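Local atomic coordinates of oxysterol-binding protein homolog 1 (Saccharomyces cerevisiae, PDB entry 5H28), a protein that transfers lipids, sterols among them, between membranes without vesicles, and is targeted to the nucleus-vacuole junction through its ankyrin repeats, the part described here, by binding Nvj1. Residues 42-47 and 58-63; 91-94 and 100-103; 111-116 and 173-178. One frame throughout, in Å; residues are numbered along the deposited sequence.

Interaction 1: 42-47 and 58-63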
loop_
_atom_site.group_PDB
_atom_site.type_symbol
_atom_site.label_atom_id
_atom_site.label_comp_id
_atom_site.label_asym_id
_atom_site.label_seq_id
_atom_site.Cartn_x
_atom_site.Cartn_y
_atom_site.Cartn_z
ATOM N N HIS A 42 -13.354 -3.058 16.310
ATOM C CA HIS A 42 -12.677 -2.439 15.171
ATOM C C HIS A 42 -11.856 -1.219 15.592
ATOM O O HIS A 42 -10.915 -0.832 14.904
ATOM C CB HIS A 42 -13.686 -2.006 14.099
ATOM C CG HIS A 42 -14.033 -3.083 13.119
ATOM N ND1 HIS A 42 -14.872 -4.131 13.428
ATOM C CD2 HIS A 42 -13.636 -3.282 11.840
ATOM C CE1 HIS A 42 -14.976 -4.932 12.382
ATOM N NE2 HIS A 42 -14.235 -4.440 11.405
ATOM N N LEU A 43 -12.214 -0.610 16.718
ATOM C CA LEU A 43 -11.487 0.562 17.198
ATOM C C LEU A 43 -10.546 0.232 18.350
ATOM O O LEU A 43 -9.931 1.123 18.929
ATOM C CB LEU A 43 -12.469 1.652 17.640
ATOM C CG LEU A 43 -13.293 2.294 16.520
ATOM C CD1 LEU A 43 -14.380 3.168 17.123
ATOM C CD2 LEU A 43 -12.389 3.112 15.613
ATOM N N MET A 44 -10.416 -1.052 18.671
ATOM C CA MET A 44 -9.555 -1.450 19.774
ATOM C C MET A 44 -8.105 -1.002 19.635
ATOM O O MET A 44 -7.502 -0.550 20.609
ATOM C CB MET A 44 -9.618 -2.964 19.980
ATOM C CG MET A 44 -8.689 -3.469 21.084
ATOM S SD MET A 44 -9.075 -5.149 21.612
ATOM C CE MET A 44 -8.922 -6.029 20.064
ATOM N N LEU A 45 -7.538 -1.118 18.439
ATOM C CA LEU A 45 -6.155 -0.702 18.249
ATOM C C LEU A 45 -6.015 0.808 18.456
ATOM O O LEU A 45 -5.003 1.269 18.986
ATOM C CB LEU A 45 -5.644 -1.114 16.866
ATOM C CG LEU A 45 -4.148 -0.884 16.628
ATOM C CD1 LEU A 45 -3.334 -1.554 17.729
ATOM C CD2 LEU A 45 -3.763 -1.440 15.263
ATOM N N HIS A 46 -7.025 1.576 18.045
ATOM C CA HIS A 46 -6.993 3.023 18.246
ATOM C C HIS A 46 -6.936 3.301 19.743
ATOM O O HIS A 46 -6.111 4.083 20.216
ATOM C CB HIS A 46 -8.262 3.693 17.703
ATOM C CG HIS A 46 -8.272 3.887 16.220
ATOM N ND1 HIS A 46 -8.438 2.849 15.328
ATOM C CD2 HIS A 46 -8.167 5.011 15.471
ATOM C CE1 HIS A 46 -8.438 3.326 14.097
ATOM N NE2 HIS A 46 -8.275 4.637 14.156
ATOM N N TYR A 47 -7.831 2.662 20.487
ATOM C CA TYR A 47 -7.881 2.874 21.923
ATOM C C TYR A 47 -6.624 2.386 22.628
ATOM O O TYR A 47 -6.183 2.992 23.600
ATOM C CB TYR A 47 -9.124 2.201 22.518
ATOM C CG TYR A 47 -10.421 2.805 22.021
ATOM C CD1 TYR A 47 -10.604 4.186 22.003
ATOM C CD2 TYR A 47 -11.460 1.998 21.564
ATOM C CE1 TYR A 47 -11.788 4.752 21.539
ATOM C CE2 TYR A 47 -12.653 2.557 21.096
ATOM C CZ TYR A 47 -12.805 3.932 21.087
ATOM O OH TYR A 47 -13.974 4.496 20.624
ATOM N N LYS A 58 1.614 -4.563 21.060
ATOM C CA LYS A 58 2.272 -5.579 20.258
ATOM C C LYS A 58 1.482 -6.883 20.221
ATOM O O LYS A 58 1.338 -7.494 19.162
ATOM C CB LYS A 58 3.674 -5.868 20.786
ATOM C CG LYS A 58 4.359 -6.937 19.985
ATOM C CD LYS A 58 5.656 -7.393 20.588
ATOM C CE LYS A 58 6.132 -8.652 19.895
ATOM N NZ LYS A 58 7.296 -9.255 20.548
ATOM N N GLU A 59 0.983 -7.318 21.373
ATOM C CA GLU A 59 0.214 -8.556 21.431
ATOM C C GLU A 59 -1.057 -8.461 20.594
ATOM O O GLU A 59 -1.434 -9.416 19.923
ATOM C CB GLU A 59 -0.155 -8.905 22.874
ATOM C CG GLU A 59 1.024 -9.232 23.784
ATOM C CD GLU A 59 1.857 -10.399 23.293
ATOM O OE1 GLU A 59 1.285 -11.375 22.768
ATOM O OE2 GLU A 59 3.093 -10.344 23.452
ATOM N N ILE A 60 -1.723 -7.310 20.637
ATOM C CA ILE A 60 -2.941 -7.123 19.861
ATOM C C ILE A 60 -2.644 -7.287 18.372
ATOM O O ILE A 60 -3.345 -8.003 17.659
ATOM C CB ILE A 60 -3.538 -5.716 20.104
ATOM C CG1 ILE A 60 -4.149 -5.646 21.505
ATOM C CG2 ILE A 60 -4.592 -5.400 19.049
ATOM C CD1 ILE A 60 -4.602 -4.252 21.898
ATOM N N VAL A 61 -1.585 -6.632 17.909
ATOM C CA VAL A 61 -1.214 -6.701 16.504
ATOM C C VAL A 61 -0.754 -8.089 16.063
ATOM O O VAL A 61 -1.189 -8.590 15.026
ATOM C CB VAL A 61 -0.116 -5.660 16.176
ATOM C CG1 VAL A 61 0.422 -5.886 14.773
ATOM C CG2 VAL A 61 -0.694 -4.252 16.291
ATOM N N HIS A 62 0.110 -8.720 16.848
ATOM C CA HIS A 62 0.603 -10.040 16.478
ATOM C C HIS A 62 -0.446 -11.138 16.576
ATOM O O HIS A 62 -0.366 -12.139 15.863
ATOM C CB HIS A 62 1.827 -10.401 17.319
ATOM C CG HIS A 62 3.055 -9.625 16.950
ATOM N ND1 HIS A 62 3.553 -9.589 15.666
ATOM C CD2 HIS A 62 3.882 -8.860 17.695
ATOM C CE1 HIS A 62 4.636 -8.831 15.637
ATOM N NE2 HIS A 62 4.857 -8.377 16.856
ATOM N N HIS A 63 -1.437 -10.947 17.440
ATOM C CA HIS A 63 -2.496 -11.940 17.608
ATOM C C HIS A 63 -3.647 -11.833 16.619
ATOM O O HIS A 63 -4.102 -12.842 16.079
ATOM C CB HIS A 63 -3.123 -11.850 19.005
ATOM C CG HIS A 63 -2.389 -12.613 20.063
ATOM N ND1 HIS A 63 -1.214 -12.165 20.627
ATOM C CD2 HIS A 63 -2.668 -13.794 20.663
ATOM C CE1 HIS A 63 -0.801 -13.036 21.529
ATOM N NE2 HIS A 63 -1.666 -14.034 21.571
#
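I60 meets both M44 and L45 across the pair of helices, and its side chain carries much of the contact. From CB, which points toward 42-47, it forks. CG2 stands anti to the backbone N and approaches CD1 of L45 at 4.3 Å. CG1 takes the other branch (chi1 -72°) and runs on extended, delivering CD1 to within 4.2 Å of M44 CG. The methionine is thus met alongside its chain, at the methylene before the sulfur.

L45 answers from the other helix. Its CG lies anti to its own backbone N (chi1 -173°), which brings CD1 against the gamma-2 methyls of two successive residues, I60 and V61. The closer of the two is V61 CG2, 4.0 Å from L45 CD1. The L45 and V61 side chains cross obliquely. No hydrogen bond links the two segments, and all four touching residues are buried. The nearest backbones, L45 and I60, keep their CA atoms 7.4 Å apart, a separation spanned by the branched aliphatic chains and the methionine.

This is the helix pair of the predicted first ankyrin repeat, helix 44-51 against helix 54-64. Around it, L9 of helix 2-15 and L25 of helix 18-28 also touch M44, and L21 of helix 18-28 touches I60. L45 instead reaches P89 at the start of helix 89-95, the next helix of the stack.

Interaction 2: 91-94 and 100-103; sequences HIAA and DIVA
A93 faces both I101 and V102 with its single methyl, and the CA atoms of A93 and V102 come within 5.9 Å, so the two helices pack closely at this point. On the second helix, D100 lies beside the contact. Its OD1 accepts a weak hydrogen bond from the backbone N of I101, while the side chain touches M54 of helix 54-64.

I101 follows and points toward the first helix. With CG1 anti to the carbonyl carbon, CG2 is the branch that reaches A93 CB, at 3.8 Å, and I101 CB itself comes within 4.1 Å of the same methyl. The side chain also touches I57, a residue of helix 54-64. This pair, helix 89-95 with helix 99-106, is the helix-turn-helix of the predicted second ankyrin repeat, where the small A93 probably permits the close approach.

V102 comes next. With CG1 anti to the backbone N (chi1 171°), CG2 lies beside that N, anti to the carbonyl carbon, and faces the first helix. That methyl, V102 CG2, touches A93 CB at 3.8 Å and also rests against the backbone, 3.7 Å from A94 N; A94 CB lies farther off, at 4.4 Å. M135 and M136 of helix 130-156 touch V102 as well. A103 turns to that same long helix, packing on M135 and K139.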
loop_
_atom_site.group_PDB
_atom_site.type_symbol
_atom_site.label_atom_id
_atom_site.label_comp_id
_atom_site.label_asym_id
_atom_site.label_seq_id
_atom_site.Cartn_x
_atom_site.Cartn_y
_atom_site.Cartn_z
ATOM N N HIS A 91 -2.056 7.555 12.779
ATOM C CA HIS A 91 -2.330 8.985 12.940
ATOM C C HIS A 91 -2.386 9.323 14.425
ATOM O O HIS A 91 -1.836 10.331 14.871
ATOM C CB HIS A 91 -3.688 9.378 12.349
ATOM C CG HIS A 91 -3.701 9.537 10.860
ATOM N ND1 HIS A 91 -3.909 8.480 10.002
ATOM C CD2 HIS A 91 -3.605 10.641 10.080
ATOM C CE1 HIS A 91 -3.948 8.926 8.759
ATOM N NE2 HIS A 91 -3.767 10.233 8.779
ATOM N N ILE A 92 -3.075 8.476 15.182
ATOM C CA ILE A 92 -3.228 8.683 16.612
ATOM C C ILE A 92 -1.886 8.581 17.332
ATOM O O ILE A 92 -1.570 9.401 18.192
ATOM C CB ILE A 92 -4.227 7.654 17.213
ATOM C CG1 ILE A 92 -5.580 7.747 16.492
ATOM C CG2 ILE A 92 -4.388 7.886 18.709
ATOM C CD1 ILE A 92 -6.263 9.101 16.557
ATOM N N ALA A 93 -1.095 7.577 16.973
ATOM C CA ALA A 93 0.205 7.386 17.600
ATOM C C ALA A 93 1.136 8.562 17.326
ATOM O O ALA A 93 1.861 9.008 18.214
ATOM C CB ALA A 93 0.834 6.091 17.107
ATOM N N ALA A 94 1.122 9.054 16.092
ATOM C CA ALA A 94 1.967 10.177 15.709
ATOM C C ALA A 94 1.568 11.438 16.466
ATOM O O ALA A 94 2.414 12.145 17.008
ATOM C CB ALA A 94 1.867 10.416 14.207
ATOM N N ASP A 100 7.661 4.971 19.714
ATOM C CA ASP A 100 7.894 3.539 19.635
ATOM C C ASP A 100 6.745 2.821 18.933
ATOM O O ASP A 100 6.970 1.865 18.195
ATOM C CB ASP A 100 8.166 2.956 21.033
ATOM C CG ASP A 100 7.066 3.256 22.038
ATOM O OD1 ASP A 100 6.284 4.213 21.843
ATOM O OD2 ASP A 100 7.001 2.533 23.053
ATOM N N ILE A 101 5.519 3.294 19.136
ATOM C CA ILE A 101 4.360 2.685 18.487
ATOM C C ILE A 101 4.407 3.018 16.998
ATOM O O ILE A 101 4.093 2.182 16.148
ATOM C CB ILE A 101 3.034 3.221 19.063
ATOM C CG1 ILE A 101 2.945 2.918 20.556
ATOM C CG2 ILE A 101 1.856 2.593 18.336
ATOM C CD1 ILE A 101 1.644 3.387 21.152
ATOM N N VAL A 102 4.788 4.253 16.688
ATOM C CA VAL A 102 4.900 4.681 15.303
ATOM C C VAL A 102 5.905 3.796 14.565
ATOM O O VAL A 102 5.615 3.285 13.486
ATOM C CB VAL A 102 5.359 6.158 15.212
ATOM C CG1 VAL A 102 5.697 6.524 13.775
ATOM C CG2 VAL A 102 4.261 7.077 15.730
ATOM N N ALA A 103 7.087 3.611 15.150
ATOM C CA ALA A 103 8.111 2.793 14.519
ATOM C C ALA A 103 7.653 1.348 14.352
ATOM O O ALA A 103 7.898 0.728 13.314
ATOM C CB ALA A 103 9.397 2.846 15.333
#

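Interaction 3: 111-116 and 173-178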
loop_
_atom_site.group_PDB
_atom_site.type_symbol
_atom_site.label_atom_id
_atom_site.label_comp_id
_atom_site.label_asym_id
_atom_site.label_seq_id
_atom_site.Cartn_x
_atom_site.Cartn_y
_atom_site.Cartn_z
ATOM N N ILE A 111 1.012 -2.334 6.899
ATOM C CA ILE A 111 0.828 -0.918 7.190
ATOM C C ILE A 111 0.707 -0.076 5.920
ATOM O O ILE A 111 1.331 -0.372 4.901
ATOM C CB ILE A 111 2.005 -0.361 8.047
ATOM C CG1 ILE A 111 1.609 0.976 8.679
ATOM C CG2 ILE A 111 3.256 -0.180 7.188
ATOM C CD1 ILE A 111 0.532 0.857 9.747
ATOM N N ASN A 112 -0.134 0.951 5.979
ATOM C CA ASN A 112 -0.274 1.884 4.867
ATOM C C ASN A 112 -0.170 3.269 5.490
ATOM O O ASN A 112 -1.160 3.807 5.994
ATOM C CB ASN A 112 -1.623 1.755 4.157
ATOM C CG ASN A 112 -1.742 2.720 2.990
ATOM O OD1 ASN A 112 -0.832 3.511 2.739
ATOM N ND2 ASN A 112 -2.860 2.668 2.277
ATOM N N ASP A 113 1.031 3.839 5.470
ATOM C CA ASP A 113 1.262 5.153 6.055
ATOM C C ASP A 113 0.828 6.312 5.163
ATOM O O ASP A 113 1.089 7.466 5.483
ATOM C CB ASP A 113 2.744 5.302 6.449
ATOM C CG ASP A 113 3.695 5.153 5.270
ATOM O OD1 ASP A 113 3.298 4.572 4.241
ATOM O OD2 ASP A 113 4.859 5.605 5.384
ATOM N N CYS A 114 0.147 6.010 4.062
ATOM C CA CYS A 114 -0.304 7.059 3.149
ATOM C C CYS A 114 -1.783 7.395 3.280
ATOM O O CYS A 114 -2.293 8.237 2.547
ATOM C CB CYS A 114 -0.008 6.670 1.702
ATOM S SG CYS A 114 1.745 6.647 1.309
ATOM N N VAL A 115 -2.475 6.740 4.203
ATOM C CA VAL A 115 -3.893 7.007 4.402
ATOM C C VAL A 115 -4.112 8.462 4.829
ATOM O O VAL A 115 -3.397 8.987 5.683
ATOM C CB VAL A 115 -4.487 6.064 5.474
ATOM C CG1 VAL A 115 -5.950 6.404 5.717
ATOM C CG2 VAL A 115 -4.357 4.612 5.022
ATOM N N LEU A 116 -5.105 9.112 4.229
ATOM C CA LEU A 116 -5.416 10.499 4.565
ATOM C C LEU A 116 -6.654 10.531 5.450
ATOM O O LEU A 116 -7.594 9.770 5.223
ATOM C CB LEU A 116 -5.696 11.306 3.290
ATOM C CG LEU A 116 -4.602 11.309 2.222
ATOM C CD1 LEU A 116 -5.089 12.041 0.979
ATOM C CD2 LEU A 116 -3.360 11.961 2.782
ATOM N N ALA A 173 0.306 1.683 -3.835
ATOM C CA ALA A 173 -0.510 2.457 -4.761
ATOM C C ALA A 173 -0.021 3.906 -4.801
ATOM O O ALA A 173 -0.117 4.571 -5.831
ATOM C CB ALA A 173 -1.967 2.405 -4.337
ATOM N N GLU A 174 0.508 4.388 -3.678
ATOM C CA GLU A 174 1.009 5.757 -3.591
ATOM C C GLU A 174 2.526 5.875 -3.457
ATOM O O GLU A 174 3.090 6.934 -3.737
ATOM C CB GLU A 174 0.354 6.491 -2.416
ATOM C CG GLU A 174 -0.729 7.485 -2.812
ATOM C CD GLU A 174 -1.907 6.833 -3.508
ATOM O OE1 GLU A 174 -2.569 5.976 -2.884
ATOM O OE2 GLU A 174 -2.170 7.177 -4.680
ATOM N N LEU A 175 3.194 4.805 -3.033
ATOM C CA LEU A 175 4.644 4.864 -2.861
ATOM C C LEU A 175 5.466 4.276 -4.001
ATOM O O LEU A 175 6.695 4.365 -3.997
ATOM C CB LEU A 175 5.046 4.216 -1.535
ATOM C CG LEU A 175 4.545 4.987 -0.308
ATOM C CD1 LEU A 175 5.122 4.367 0.949
ATOM C CD2 LEU A 175 4.949 6.455 -0.409
ATOM N N LEU A 176 4.789 3.664 -4.964
ATOM C CA LEU A 176 5.457 3.107 -6.134
ATOM C C LEU A 176 4.687 3.597 -7.352
ATOM O O LEU A 176 3.557 3.177 -7.592
ATOM C CB LEU A 176 5.459 1.575 -6.111
ATOM C CG LEU A 176 6.042 0.934 -7.381
ATOM C CD1 LEU A 176 7.505 1.341 -7.542
ATOM C CD2 LEU A 176 5.925 -0.579 -7.304
ATOM N N ASP A 177 5.296 4.506 -8.104
ATOM C CA ASP A 177 4.664 5.060 -9.293
ATOM C C ASP A 177 5.146 4.309 -10.525
ATOM O O ASP A 177 6.302 4.434 -10.930
ATOM C CB ASP A 177 5.002 6.549 -9.411
ATOM C CG ASP A 177 4.325 7.215 -10.594
ATOM O OD1 ASP A 177 3.499 6.566 -11.270
ATOM O OD2 ASP A 177 4.622 8.401 -10.843
ATOM N N ILE A 178 4.247 3.532 -11.117
ATOM C CA ILE A 178 4.574 2.747 -12.300
ATOM C C ILE A 178 5.022 3.660 -13.443
ATOM O O ILE A 178 5.755 3.236 -14.333
ATOM C CB ILE A 178 3.353 1.884 -12.736
ATOM C CG1 ILE A 178 3.779 0.853 -13.782
ATOM C CG2 ILE A 178 2.237 2.774 -13.267
ATOM C CD1 ILE A 178 2.694 -0.152 -14.110
#
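The carboxylate of D113 meets L175 through one oxygen: OD1 lies 3.8 Å from L175 CD1, and that methyl sits over neither face of the group. The two side chains cross at about a right angle. Both carboxylate oxygens have charged partners, OD1 in a salt bridge with R171 NE and OD2 with R140 NE, which probably favours the ionised form. The other flat group, the amide of N112, works within its own segment: its OD1 accepts from C114 N at 3.0 Å, somewhat bent (155°), with the donor 44° out of the carbonyl plane.

C114 makes the central contact. Its sulfur, anti to the carbonyl carbon (chi1 -69°), rests on the leucine fork, SG lying 3.6 Å from both CG and CD2 of L175; on E174 it meets CB at 4.0 Å. Replacing L175 by an alanine would remove the fork, which would probably cost the C114 sulfur its closest apolar partner and open a gap beside D113 OD1.

The N112 bond forms an Asx turn within a type I beta turn, N112 to V115. This turn, at the end of the predicted second ankyrin repeat, docks on the end of the short helix 172-175, at E174 and L175.

Interactions 1 and 2 are buried helix-on-helix contacts, each joining the two helices of one predicted ankyrin repeat; interaction 3 is partly buried and joins a loop to the end of a short helix far along the chain. Between side chains the first two are apolar, with long side chains bridging the wider gap in 42-47/58-63 and the small A93 probably permitting the tighter one in 91-94/100-103. The third combines a sulfur-leucine contact with a carboxylate paired to two arginines. Neighbouring contacts touch: H46 CD2 packs on I92 CG1 at 3.9 Å, linking interactions 1 and 2, and H91 lies against V115, linking 2 and 3. Interactions 1 and 3 do not touch, their nearest atoms staying about 7 Å apart.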